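Putative ABC type-2 transporter (Thermotoga maritima MSB8, PDB 3CNI) is probably part of an ABC-type membrane transporter, the crystallised piece being a calcium-binding domain of alpha helices packed on a mixed beta sheet. Local coordinates at residues 24-29 against 107-112; 57-62 against 81-86. All blocks are in the same frame, centred on the assembly; numbering follows the deposited sequence.

Overall arrangement
From the N terminus, strand 12-17 leads into helix 22-32, whose residues 24-29 form the first half of interaction 1. The chain then runs through strand 36-41 and helix 44-54 to strand 58-62. Interaction 2 pairs this strand with the end of strand 76-84 and closes a short loop that contains helix 66-72. After helix 89-107 the chain reaches residues 107-112, which close the much longer loop of interaction 1. Interaction 2 is therefore nested within interaction 1. One contact joins two strands inside the sheet; the other joins a helix to a turn at the end of another helix. They meet where Ile62 packs on Ala24, Ala27 and Glu28.

Interaction 1: residues 24-29 against 107-112; sequences AELAEK and VQLASF. With CA (calcium ion), chain C.
Residues 24-29 are regular helix, and Glu28 N and Lys29 N bond to the carbonyls of Ala24 and Glu25. Residues 107-112 leave the end of helix 89-107 through a type I beta turn, Val107 to Ala110, and pass into a 3-10 segment. The contact is helix-to-turn packing on an alpha/beta sheet domain. The backbones come nearest at Ala27 and Leu109, with 7.3 Å between their CA atoms. No hydrogen bond crosses, so apolar side chains make the contact.

Leu26 has CG anti to its backbone N (chi1 -160°), and its side chain extends to Phe112. Leu26 CD1 lies 3.3 Å from Phe112 CE1, and Leu26 CG is 3.5 Å from the same ring carbon. The two side chains cross at about a right angle. Phe112 was deposited in two conformers, and this is the geometry of one of them. Leu109 CD2 rests more loosely against two residues of the helix. Leu109 CD2 is 4.4 Å from Ala27 CB and 4.5 Å from Leu26 CD1. Phe112 also touches Ile23 of the same helix, while Gln108 touches Ala30. On the far side of the turn, Ala110 and Ser111 pack on Leu89 of the second subunit.

Glu25 takes no part in the apolar packing. Its chain is extended beyond CG and carries the carboxylate to a calcium ion. The carboxylate binds unevenly: Glu25 OE2 is 2.6 Å from the calcium, while Glu25 OE1 stays 3.1 Å away. Water 1 is a further ligand, its O 2.5 Å from the metal.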
loop_
_atom_site.group_PDB
_atom_site.type_symbol
_atom_site.label_atom_id
_atom_site.label_comp_id
_atom_site.label_asym_id
_atom_site.label_seq_id
_atom_site.Cartn_x
_atom_site.Cartn_y
_atom_site.Cartn_z
ATOM N N ALA A 24 -3.687 -6.031 -19.306
ATOM C CA ALA A 24 -2.221 -5.829 -19.134
ATOM C C ALA A 24 -1.761 -4.507 -19.707
ATOM O O ALA A 24 -1.020 -3.780 -19.091
ATOM C CB ALA A 24 -1.414 -6.940 -19.840
ATOM N N GLU A 25 -2.099 -4.254 -20.965
ATOM C CA GLU A 25 -1.734 -2.938 -21.577
ATOM C C GLU A 25 -2.165 -1.753 -20.727
ATOM O O GLU A 25 -1.470 -0.729 -20.612
ATOM C CB GLU A 25 -2.260 -2.772 -22.960
ATOM C CG GLU A 25 -1.697 -3.780 -23.894
ATOM C CD GLU A 25 -2.231 -3.606 -25.290
ATOM O OE1 GLU A 25 -3.045 -2.680 -25.491
ATOM O OE2 GLU A 25 -1.855 -4.391 -26.202
ATOM N N LEU A 26 -3.299 -1.954 -20.078
ATOM C CA LEU A 26 -3.937 -0.923 -19.302
ATOM C C LEU A 26 -3.232 -0.699 -17.972
ATOM O O LEU A 26 -3.112 0.407 -17.502
ATOM C CB LEU A 26 -5.384 -1.310 -19.067
ATOM C CG LEU A 26 -6.326 -0.195 -18.704
ATOM C CD1 LEU A 26 -5.840 0.356 -17.369
ATOM C CD2 LEU A 26 -6.433 0.816 -19.874
ATOM N N ALA A 27 -2.702 -1.783 -17.421
ATOM C CA ALA A 27 -1.922 -1.721 -16.224
ATOM C C ALA A 27 -0.625 -0.942 -16.536
ATOM O O ALA A 27 -0.243 -0.039 -15.841
ATOM C CB ALA A 27 -1.614 -3.127 -15.715
ATOM N N GLU A 28 -0.001 -1.260 -17.633
ATOM C CA GLU A 28 1.221 -0.617 -18.033
ATOM C C GLU A 28 1.056 0.884 -18.163
ATOM O O GLU A 28 1.891 1.679 -17.733
ATOM C CB GLU A 28 1.633 -1.134 -19.400
ATOM C CG GLU A 28 2.919 -0.471 -19.799
ATOM C CD GLU A 28 3.456 -0.793 -21.162
ATOM O OE1 GLU A 28 3.173 -1.829 -21.773
ATOM O OE2 GLU A 28 4.207 0.050 -21.634
ATOM N N LYS A 29 -0.028 1.245 -18.847
ATOM C CA LYS A 29 -0.424 2.640 -19.053
ATOM C C LYS A 29 -0.685 3.388 -17.746
ATOM O O LYS A 29 -0.284 4.525 -17.558
ATOM C CB LYS A 29 -1.699 2.724 -19.895
ATOM C CG LYS A 29 -1.577 2.387 -21.365
ATOM C CD LYS A 29 -2.948 2.640 -22.097
ATOM C CE LYS A 29 -3.032 4.019 -22.711
ATOM N NZ LYS A 29 -2.231 3.958 -23.976
ATOM N N VAL A 107 -7.029 0.487 -7.879
ATOM C CA VAL A 107 -8.143 1.397 -8.083
ATOM C C VAL A 107 -8.378 1.692 -9.615
ATOM O O VAL A 107 -9.507 1.719 -10.123
ATOM C CB VAL A 107 -7.944 2.756 -7.261
ATOM C CG1 VAL A 107 -9.076 3.776 -7.618
ATOM C CG2 VAL A 107 -7.911 2.504 -5.768
ATOM N N GLN A 108 -7.294 1.883 -10.348
ATOM C CA GLN A 108 -7.390 2.209 -11.755
ATOM C C GLN A 108 -7.709 0.985 -12.607
ATOM O O GLN A 108 -7.827 1.099 -13.829
ATOM C CB GLN A 108 -6.134 2.886 -12.296
ATOM C CG GLN A 108 -5.791 4.228 -11.670
ATOM C CD GLN A 108 -4.402 4.747 -12.084
ATOM O OE1 GLN A 108 -4.211 5.185 -13.208
ATOM N NE2 GLN A 108 -3.425 4.682 -11.166
ATOM N N LEU A 109 -7.945 -0.163 -11.980
ATOM C CA LEU A 109 -8.309 -1.377 -12.746
ATOM C C LEU A 109 -9.768 -1.710 -12.579
ATOM O O LEU A 109 -10.325 -2.552 -13.293
ATOM C CB LEU A 109 -7.474 -2.596 -12.300
ATOM C CG LEU A 109 -5.966 -2.693 -12.618
ATOM C CD1 LEU A 109 -5.292 -3.949 -11.951
ATOM C CD2 LEU A 109 -5.671 -2.664 -14.097
ATOM N N ALA A 110 -10.375 -1.053 -11.591
ATOM C CA ALA A 110 -11.616 -1.529 -10.995
ATOM C C ALA A 110 -12.791 -1.634 -11.940
ATOM O O ALA A 110 -13.543 -2.595 -11.879
ATOM C CB ALA A 110 -11.975 -0.704 -9.757
ATOM N N SER A 111 -12.961 -0.643 -12.799
ATOM C CA SER A 111 -14.097 -0.576 -13.733
ATOM C C SER A 111 -14.114 -1.781 -14.639
ATOM O O SER A 111 -15.189 -2.163 -15.239
ATOM C CB SER A 111 -13.990 0.635 -14.671
ATOM O OG SER A 111 -14.496 1.810 -14.103
ATOM N N PHE A 112 -12.931 -2.379 -14.796
ATOM C CA PHE A 112 -12.776 -3.461 -15.732
ATOM C C PHE A 112 -13.169 -4.780 -15.044
ATOM O O PHE A 112 -13.337 -5.812 -15.670
ATOM C CB PHE A 112 -11.349 -3.447 -16.312
ATOM C CG PHE A 112 -10.757 -2.018 -16.538
ATOM C CD1 PHE A 112 -9.438 -1.734 -16.226
ATOM C CD2 PHE A 112 -11.515 -1.001 -17.065
ATOM C CE1 PHE A 112 -8.903 -0.471 -16.422
ATOM C CE2 PHE A 112 -10.973 0.257 -17.283
ATOM C CZ PHE A 112 -9.681 0.509 -16.958
HETATM CA CA CA C . -3.506 -4.203 -28.189
HETATM O O HOH W 1 -4.164 -6.110 -26.781
#

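Interaction 2: residues 57-62 against 81-86; sequences PAIIVI and VWYLRG
Ile59 CG1, Trp82 CG and Tyr83 CG all stand beside their own backbone N and anti to the carbonyl carbon, with chi1 of -53°, -60° and -69°. Ile59 CG1 and the Tyr83 ring thereby meet on one face of the sheet. Trp82 is turned to the other face, with Ala58. The pair marks a change of direction in the mixed sheet: strand 58-62 is antiparallel to 76-84 but parallel to 12-17. Ile59 and Val81 form a hydrogen-bonded pair, Ala58 and Trp82 a non-hydrogen-bonded one.

Ile59 N donates to Val81 O at 2.9 Å, in the carbonyl plane. Val81 N returns a bond of 2.9 Å to Ile59 O, nearly along the C=O axis. Tyr83 N reaches Pro57 O at 2.7 Å, from above the carbonyl plane. Trp82 CA adds a CA-H...O contact of 3.3 Å to the same Pro57 O.

Ile59 CD1 lies 3.9 Å from Tyr83 CE2, and the two side chains cross obliquely. Ala58 CB sits over the rim of the indole, 4.0 Å from Trp82 CE3. The Trp82 side chain is about 5 Å from a bound calcium ion whose site includes Ser99 and Glu146.

Neighbours hold the polar ends: Tyr83 OH bonds to Glu48, Trp82 NE1 to Gln131 and Arg85 NH1 to Ala56 O. Helix 44-54 packs on Ile59 and Tyr83, and helix 89-107 on Pro57 and Trp82. Strands 12-17 and 127-135 flank the pair within the sheet.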
loop_
_atom_site.group_PDB
_atom_site.type_symbol
_atom_site.label_atom_id
_atom_site.label_comp_id
_atom_site.label_asym_id
_atom_site.label_seq_id
_atom_site.Cartn_x
_atom_site.Cartn_y
_atom_site.Cartn_z
ATOM N N PRO A 57 15.234 2.495 -8.825
ATOM C CA PRO A 57 14.957 1.538 -7.750
ATOM C C PRO A 57 14.165 0.252 -8.119
ATOM O O PRO A 57 14.253 -0.700 -7.386
ATOM C CB PRO A 57 14.114 2.360 -6.723
ATOM C CG PRO A 57 13.365 3.383 -7.643
ATOM C CD PRO A 57 14.315 3.642 -8.818
ATOM N N ALA A 58 13.385 0.208 -9.196
ATOM C CA ALA A 58 12.505 -0.950 -9.397
ATOM C C ALA A 58 12.215 -1.206 -10.829
ATOM O O ALA A 58 12.136 -0.274 -11.626
ATOM C CB ALA A 58 11.177 -0.723 -8.663
ATOM N N ILE A 59 12.010 -2.494 -11.129
ATOM C CA ILE A 59 11.330 -2.976 -12.345
ATOM C C ILE A 59 10.016 -3.590 -11.912
ATOM O O ILE A 59 10.003 -4.381 -11.023
ATOM C CB ILE A 59 12.134 -4.099 -13.089
ATOM C CG1 ILE A 59 13.574 -3.664 -13.359
ATOM C CG2 ILE A 59 11.415 -4.515 -14.368
ATOM C CD1 ILE A 59 14.458 -4.753 -13.937
ATOM N N ILE A 60 8.919 -3.184 -12.547
ATOM C CA ILE A 60 7.591 -3.804 -12.394
ATOM C C ILE A 60 7.312 -4.726 -13.588
ATOM O O ILE A 60 7.466 -4.335 -14.711
ATOM C CB ILE A 60 6.512 -2.708 -12.225
ATOM C CG1 ILE A 60 6.751 -1.986 -10.857
ATOM C CG2 ILE A 60 5.170 -3.291 -12.238
ATOM C CD1 ILE A 60 5.970 -0.657 -10.661
ATOM N N VAL A 61 7.075 -5.999 -13.327
ATOM C CA VAL A 61 6.832 -6.948 -14.402
ATOM C C VAL A 61 5.381 -7.355 -14.412
ATOM O O VAL A 61 4.817 -7.806 -13.385
ATOM C CB VAL A 61 7.765 -8.227 -14.346
ATOM C CG1 VAL A 61 7.489 -9.167 -15.567
ATOM C CG2 VAL A 61 9.254 -7.815 -14.245
ATOM N N ILE A 62 4.787 -7.151 -15.593
ATOM C CA ILE A 62 3.430 -7.664 -15.916
ATOM C C ILE A 62 3.633 -8.950 -16.702
ATOM O O ILE A 62 3.848 -8.901 -17.903
ATOM C CB ILE A 62 2.552 -6.637 -16.725
ATOM C CG1 ILE A 62 2.489 -5.296 -15.984
ATOM C CG2 ILE A 62 1.060 -7.138 -16.916
ATOM C CD1 ILE A 62 2.401 -4.067 -16.917
ATOM N N VAL A 81 10.909 -6.114 -8.910
ATOM C CA VAL A 81 12.324 -6.353 -8.595
ATOM C C VAL A 81 12.919 -5.032 -8.148
ATOM O O VAL A 81 12.902 -4.039 -8.880
ATOM C CB VAL A 81 13.124 -6.899 -9.814
ATOM C CG1 VAL A 81 14.496 -7.389 -9.393
ATOM C CG2 VAL A 81 12.318 -8.011 -10.513
ATOM N N TRP A 82 13.407 -5.022 -6.925
ATOM C CA TRP A 82 13.952 -3.815 -6.338
ATOM C C TRP A 82 15.435 -3.813 -6.380
ATOM O O TRP A 82 16.040 -4.828 -6.197
ATOM C CB TRP A 82 13.531 -3.673 -4.871
ATOM C CG TRP A 82 12.054 -3.605 -4.604
ATOM C CD1 TRP A 82 11.218 -4.658 -4.290
ATOM C CD2 TRP A 82 11.262 -2.423 -4.514
ATOM N NE1 TRP A 82 9.972 -4.190 -4.044
ATOM C CE2 TRP A 82 9.965 -2.821 -4.171
ATOM C CE3 TRP A 82 11.533 -1.060 -4.663
ATOM C CZ2 TRP A 82 8.920 -1.899 -3.993
ATOM C CZ3 TRP A 82 10.491 -0.163 -4.509
ATOM C CH2 TRP A 82 9.216 -0.584 -4.149
ATOM N N TYR A 83 16.006 -2.647 -6.636
ATOM C CA TYR A 83 17.462 -2.473 -6.720
ATOM C C TYR A 83 17.891 -1.481 -5.656
ATOM O O TYR A 83 17.921 -0.241 -5.872
ATOM C CB TYR A 83 17.906 -1.985 -8.093
ATOM C CG TYR A 83 17.715 -3.049 -9.147
ATOM C CD1 TYR A 83 18.805 -3.746 -9.663
ATOM C CD2 TYR A 83 16.433 -3.397 -9.588
ATOM C CE1 TYR A 83 18.634 -4.734 -10.583
ATOM C CE2 TYR A 83 16.264 -4.384 -10.529
ATOM C CZ TYR A 83 17.367 -5.051 -11.011
ATOM O OH TYR A 83 17.243 -6.050 -11.930
ATOM N N LEU A 84 18.230 -2.060 -4.509
ATOM C CA LEU A 84 18.720 -1.292 -3.394
ATOM C C LEU A 84 20.237 -1.220 -3.437
ATOM O O LEU A 84 20.938 -2.226 -3.581
ATOM C CB LEU A 84 18.256 -1.881 -2.062
ATOM C CG LEU A 84 16.759 -2.117 -1.916
ATOM C CD1 LEU A 84 16.543 -2.644 -0.452
ATOM C CD2 LEU A 84 15.938 -0.871 -2.266
ATOM N N ARG A 85 20.708 0.011 -3.388
ATOM C CA ARG A 85 22.125 0.300 -3.386
ATOM C C ARG A 85 22.424 1.112 -2.165
ATOM O O ARG A 85 23.143 2.075 -2.215
ATOM C CB ARG A 85 22.491 1.127 -4.610
ATOM C CG ARG A 85 22.271 0.422 -5.940
ATOM C CD ARG A 85 21.976 1.394 -7.076
ATOM N NE ARG A 85 21.517 0.685 -8.279
ATOM C CZ ARG A 85 20.293 0.760 -8.773
ATOM N NH1 ARG A 85 19.383 1.532 -8.200
ATOM N NH2 ARG A 85 19.985 0.090 -9.876
ATOM N N GLY A 86 21.821 0.734 -1.077
ATOM C CA GLY A 86 21.819 1.557 0.106
ATOM C C GLY A 86 20.544 1.326 0.885
ATOM O O GLY A 86 19.505 0.904 0.344
#